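PDB 4L8E: glutathione S-transferase enzyme with thioredoxin-like domain from Xenorhabdus nematophila, which binds glutathione and, as a member of the glutathione S-transferase family, probably catalyses glutathione conjugation or a related thiol reaction. Local coordinates for residues L46-L51 and R223-A228; V170-L175 and P211-W216. All blocks are in the same frame, centred on the assembly; numbering follows the deposited sequence.

Contact 1: L46-L51 and R223-A228; sequences LEEVGL and RPATQA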
# COMPACT_ATOMS: atom_id res chain seq x y z
N LEU A 46 -7.49 2.88 -17.66
CA LEU A 46 -8.06 3.89 -18.57
C LEU A 46 -8.47 3.26 -19.90
O LEU A 46 -9.48 3.65 -20.52
CB LEU A 46 -7.06 5.04 -18.77
CG LEU A 46 -6.85 5.88 -17.49
CD1 LEU A 46 -5.61 6.74 -17.63
CD2 LEU A 46 -8.06 6.73 -17.20
N GLU A 47 -7.68 2.32 -20.38
CA GLU A 47 -7.99 1.62 -21.62
C GLU A 47 -9.22 0.70 -21.48
O GLU A 47 -10.00 0.55 -22.43
CB GLU A 47 -6.79 0.84 -22.11
CG GLU A 47 -5.64 1.71 -22.64
CD GLU A 47 -5.98 2.53 -23.88
OE1 GLU A 47 -6.79 2.08 -24.72
OE2 GLU A 47 -5.36 3.61 -24.05
N GLU A 48 -9.39 0.09 -20.31
CA GLU A 48 -10.59 -0.72 -20.04
C GLU A 48 -11.86 0.13 -20.07
O GLU A 48 -12.88 -0.29 -20.62
CB GLU A 48 -10.48 -1.42 -18.67
CG GLU A 48 -9.43 -2.50 -18.58
CD GLU A 48 -9.83 -3.82 -19.26
OE1 GLU A 48 -10.94 -3.96 -19.83
OE2 GLU A 48 -8.99 -4.75 -19.22
N VAL A 49 -11.81 1.32 -19.48
CA VAL A 49 -13.00 2.14 -19.39
C VAL A 49 -13.22 2.98 -20.65
O VAL A 49 -14.35 3.29 -21.00
CB VAL A 49 -12.94 3.06 -18.16
CG1 VAL A 49 -14.09 4.04 -18.17
CG2 VAL A 49 -12.96 2.24 -16.91
N GLY A 50 -12.13 3.32 -21.34
CA GLY A 50 -12.22 4.21 -22.49
C GLY A 50 -12.34 5.67 -22.10
O GLY A 50 -12.94 6.47 -22.83
N LEU A 51 -11.78 6.00 -20.94
CA LEU A 51 -11.81 7.37 -20.44
C LEU A 51 -10.69 8.13 -21.14
O LEU A 51 -9.55 7.68 -21.13
CB LEU A 51 -11.55 7.35 -18.93
CG LEU A 51 -12.00 8.52 -18.08
CD1 LEU A 51 -13.51 8.71 -18.16
CD2 LEU A 51 -11.57 8.26 -16.64
N ARG A 223 -7.17 -9.91 -22.84
CA ARG A 223 -8.04 -8.73 -22.84
C ARG A 223 -7.55 -7.67 -23.81
O ARG A 223 -6.38 -7.26 -23.77
CB ARG A 223 -8.11 -8.14 -21.43
CG ARG A 223 -8.64 -9.12 -20.39
CD ARG A 223 -8.79 -8.43 -19.00
NE ARG A 223 -9.84 -7.41 -19.03
CZ ARG A 223 -11.14 -7.64 -18.85
NH1 ARG A 223 -11.60 -8.86 -18.59
NH2 ARG A 223 -11.99 -6.63 -18.92
N PRO A 224 -8.43 -7.20 -24.72
CA PRO A 224 -7.97 -6.16 -25.63
C PRO A 224 -7.37 -4.94 -24.93
O PRO A 224 -6.43 -4.39 -25.50
CB PRO A 224 -9.23 -5.81 -26.43
CG PRO A 224 -10.00 -7.07 -26.46
CD PRO A 224 -9.77 -7.68 -25.09
N ALA A 225 -7.88 -4.52 -23.78
CA ALA A 225 -7.30 -3.34 -23.13
C ALA A 225 -5.87 -3.61 -22.66
O ALA A 225 -5.03 -2.69 -22.61
CB ALA A 225 -8.16 -2.89 -21.95
N THR A 226 -5.58 -4.86 -22.30
CA THR A 226 -4.21 -5.22 -21.92
C THR A 226 -3.28 -5.03 -23.11
O THR A 226 -2.23 -4.38 -23.01
CB THR A 226 -4.14 -6.65 -21.38
OG1 THR A 226 -5.09 -6.77 -20.31
CG2 THR A 226 -2.73 -6.96 -20.86
N GLN A 227 -3.70 -5.54 -24.25
CA GLN A 227 -2.88 -5.40 -25.45
C GLN A 227 -2.71 -3.92 -25.79
O GLN A 227 -1.64 -3.49 -26.22
CB GLN A 227 -3.49 -6.20 -26.59
CG GLN A 227 -3.43 -7.70 -26.28
CD GLN A 227 -4.09 -8.57 -27.32
OE1 GLN A 227 -4.46 -8.10 -28.40
NE2 GLN A 227 -4.23 -9.85 -27.00
N ALA A 228 -3.76 -3.14 -25.60
CA ALA A 228 -3.72 -1.72 -25.96
C ALA A 228 -2.73 -0.97 -25.06
O ALA A 228 -1.89 -0.20 -25.55
CB ALA A 228 -5.09 -1.11 -25.82
O HOH W 1 -6.48 -5.00 -18.49
O HOH W 2 -10.41 -5.25 -22.33
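Arg223 grips the carboxylate of Glu48 side-on with two nitrogens, one to each oxygen. The salt bridge consists of two hydrogen bonds, Arg223 NE to Glu48 OE2 at 2.8 Å and Arg223 NH2 to Glu48 OE1 at 3.0 Å; both are nearly straight, at 171° and 168°. Both acceptors lie close to the guanidinium plane, but the two flat groups are twisted 42° against each other: OE2 is met on its syn side but from out of the carboxylate plane, and OE1 from farther above it. Two bonds to one guanidinium fix the rotation of the carboxylate, and the Arg223 chain, bent at chi3, meets the Glu48 chain at about a right angle.

Each carboxylate oxygen also accepts a hydrogen bond from a water. One water, 2.6 Å from Glu48 OE2, donates onward to Thr226 OG1. The other donates to Glu48 OE1 and accepts from the backbone N of Ala225 at 3.0 Å, in the first turn of helix 224-230, so the carboxylate is tied indirectly to the start of that helix, whose N-cap position Arg223 occupies. The contact thus joins the end of helix 37-49, from the thioredoxin-like N-terminal domain of the glutathione transferase fold, to the C-terminal helix of the chain.

Packing centres on Ala225, whose CB points at the other helix and lies against the face of the Glu48 carboxylate opposite Arg223 NH2, 3.3 Å from Glu48 CD. The same methyl lies 4.0 Å from Glu47 CB, so it touches two successive glutamates. Farther along, Glu47 OE1 approaches Ala228 CB at 3.8 Å, while Glu47 OE2 is hydrogen-bonded to Tyr53 OH. Phe113 touches Glu48, and Tyr186 packs against both members of the ion pair.

Contact 2: V170-L175 and P211-W216; sequences VLNTQL and PAVKKW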
# COMPACT_ATOMS: atom_id res chain seq x y z
N VAL A 170 1.12 -16.98 -2.18
CA VAL A 170 -0.10 -16.37 -1.67
C VAL A 170 -1.05 -16.09 -2.84
O VAL A 170 -2.25 -16.37 -2.78
CB VAL A 170 0.23 -15.08 -0.88
CG1 VAL A 170 -1.03 -14.24 -0.63
CG2 VAL A 170 0.90 -15.42 0.46
N LEU A 171 -0.50 -15.48 -3.89
CA LEU A 171 -1.30 -15.15 -5.06
C LEU A 171 -1.91 -16.41 -5.67
O LEU A 171 -3.13 -16.47 -5.97
CB LEU A 171 -0.43 -14.40 -6.07
CG LEU A 171 -1.09 -13.95 -7.37
CD1 LEU A 171 -2.19 -12.97 -7.06
CD2 LEU A 171 -0.07 -13.37 -8.32
N ASN A 172 -1.10 -17.44 -5.84
CA ASN A 172 -1.56 -18.67 -6.47
C ASN A 172 -2.66 -19.32 -5.63
O ASN A 172 -3.64 -19.85 -6.15
CB ASN A 172 -0.41 -19.64 -6.61
CG ASN A 172 -0.75 -20.82 -7.48
OD1 ASN A 172 -0.77 -20.71 -8.71
ND2 ASN A 172 -0.98 -21.98 -6.84
N THR A 173 -2.46 -19.32 -4.32
CA THR A 173 -3.43 -19.92 -3.41
C THR A 173 -4.80 -19.23 -3.56
O THR A 173 -5.83 -19.91 -3.60
CB THR A 173 -2.90 -19.90 -1.97
OG1 THR A 173 -1.81 -20.82 -1.88
CG2 THR A 173 -3.97 -20.30 -0.97
N GLN A 174 -4.82 -17.90 -3.66
CA GLN A 174 -6.10 -17.22 -3.84
C GLN A 174 -6.71 -17.52 -5.20
O GLN A 174 -7.93 -17.70 -5.32
CB GLN A 174 -5.95 -15.72 -3.62
CG GLN A 174 -7.26 -14.94 -3.71
CD GLN A 174 -8.32 -15.44 -2.74
OE1 GLN A 174 -8.06 -15.57 -1.56
NE2 GLN A 174 -9.53 -15.72 -3.25
N LEU A 175 -5.88 -17.56 -6.24
CA LEU A 175 -6.40 -17.74 -7.60
C LEU A 175 -6.84 -19.19 -7.86
O LEU A 175 -7.51 -19.49 -8.87
CB LEU A 175 -5.36 -17.26 -8.64
CG LEU A 175 -5.12 -15.74 -8.64
CD1 LEU A 175 -3.92 -15.41 -9.52
CD2 LEU A 175 -6.35 -15.00 -9.12
N PRO A 211 0.71 -22.55 -11.02
CA PRO A 211 -0.09 -22.79 -12.23
C PRO A 211 -1.34 -21.91 -12.31
O PRO A 211 -1.73 -21.55 -13.42
CB PRO A 211 -0.45 -24.28 -12.15
CG PRO A 211 -0.14 -24.70 -10.77
CD PRO A 211 0.85 -23.76 -10.18
N ALA A 212 -1.95 -21.58 -11.17
CA ALA A 212 -3.11 -20.70 -11.19
C ALA A 212 -2.72 -19.30 -11.59
O ALA A 212 -3.47 -18.62 -12.28
CB ALA A 212 -3.81 -20.68 -9.84
N VAL A 213 -1.54 -18.84 -11.15
CA VAL A 213 -1.04 -17.53 -11.57
C VAL A 213 -0.79 -17.54 -13.09
O VAL A 213 -1.15 -16.57 -13.79
CB VAL A 213 0.27 -17.14 -10.83
CG1 VAL A 213 0.77 -15.76 -11.31
CG2 VAL A 213 0.06 -17.09 -9.31
N LYS A 214 -0.18 -18.61 -13.58
CA LYS A 214 0.08 -18.74 -15.01
C LYS A 214 -1.21 -18.64 -15.83
O LYS A 214 -1.28 -17.91 -16.83
CB LYS A 214 0.80 -20.06 -15.32
CG LYS A 214 1.18 -20.21 -16.78
CD LYS A 214 1.92 -21.49 -17.08
CE LYS A 214 2.25 -21.60 -18.57
NZ LYS A 214 3.18 -22.72 -18.81
N LYS A 215 -2.25 -19.37 -15.43
CA LYS A 215 -3.51 -19.29 -16.18
C LYS A 215 -4.15 -17.91 -16.10
O LYS A 215 -4.70 -17.42 -17.09
CB LYS A 215 -4.51 -20.37 -15.73
CG LYS A 215 -4.07 -21.79 -16.04
CD LYS A 215 -5.23 -22.76 -15.88
CE LYS A 215 -4.82 -24.21 -16.13
NZ LYS A 215 -3.78 -24.71 -15.16
N TRP A 216 -4.06 -17.26 -14.94
CA TRP A 216 -4.62 -15.92 -14.75
C TRP A 216 -3.86 -14.90 -15.60
O TRP A 216 -4.47 -14.03 -16.22
CB TRP A 216 -4.63 -15.63 -13.25
CG TRP A 216 -4.93 -14.25 -12.80
CD1 TRP A 216 -6.14 -13.74 -12.44
CD2 TRP A 216 -3.97 -13.21 -12.57
NE1 TRP A 216 -6.00 -12.44 -12.03
CE2 TRP A 216 -4.68 -12.09 -12.09
CE3 TRP A 216 -2.58 -13.12 -12.73
CZ2 TRP A 216 -4.04 -10.89 -11.80
CZ3 TRP A 216 -1.96 -11.92 -12.42
CH2 TRP A 216 -2.69 -10.83 -11.96
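In the all-helical C-terminal domain of the glutathione transferase fold, helix 154-175 meets helix 211-221; the axes of segments 170-175 and 211-216 cross at 74° and approach to 8.0 Å. Asn172 reaches the beginning of the second helix: with CG anti to the backbone N (chi1 -169°), its OD1 accepts from Val213 N at 3.2 Å, the donor tilted 21° from the carbonyl plane, and more weakly from Ala212 N at 2.9 Å. One side-chain oxygen therefore serves two amides of the first helical turn.

Beside this polar link, Leu175 CB meets Ala212 CB at 3.9 Å. Farther out, the leucine fork lies over one face of the Trp216 indole: CD1 makes a CH-pi contact 3.9 Å from the centroid of the five-membered ring, and CD2 comes to 3.6 Å from Trp216 CD1. Val213 CG2 packs on Leu171 CD2 at 3.9 Å and against the backbone of Asn172, 3.6 Å from its CA.

Trp216 NE1 is hydrogen-bonded to Asp190 OD1, and the indole packs on Val193, Tyr194 and Ala197 of helix 188-197, while Leu171 also touches Val193 and, on helix 118-145, Trp130.

How the contacts relate
From the N terminus, the chain passes through helix 37-49, where contact 1 begins, then completes the four-stranded sheet and enters the helical region. Contact 2 opens at the end of helix 154-175 and closes 36 residues later at the start of helix 211-221. The next helix, 224-230, closes contact 1 across a separation of 172 residues, so the shorter loop lies wholly within the longer one. Their centres are 22 Å apart, and the nearest atoms, about 8 Å apart, do not touch. Contact 2 joins helices of one domain; contact 1 brings the chain's last helix back to the thioredoxin-like domain.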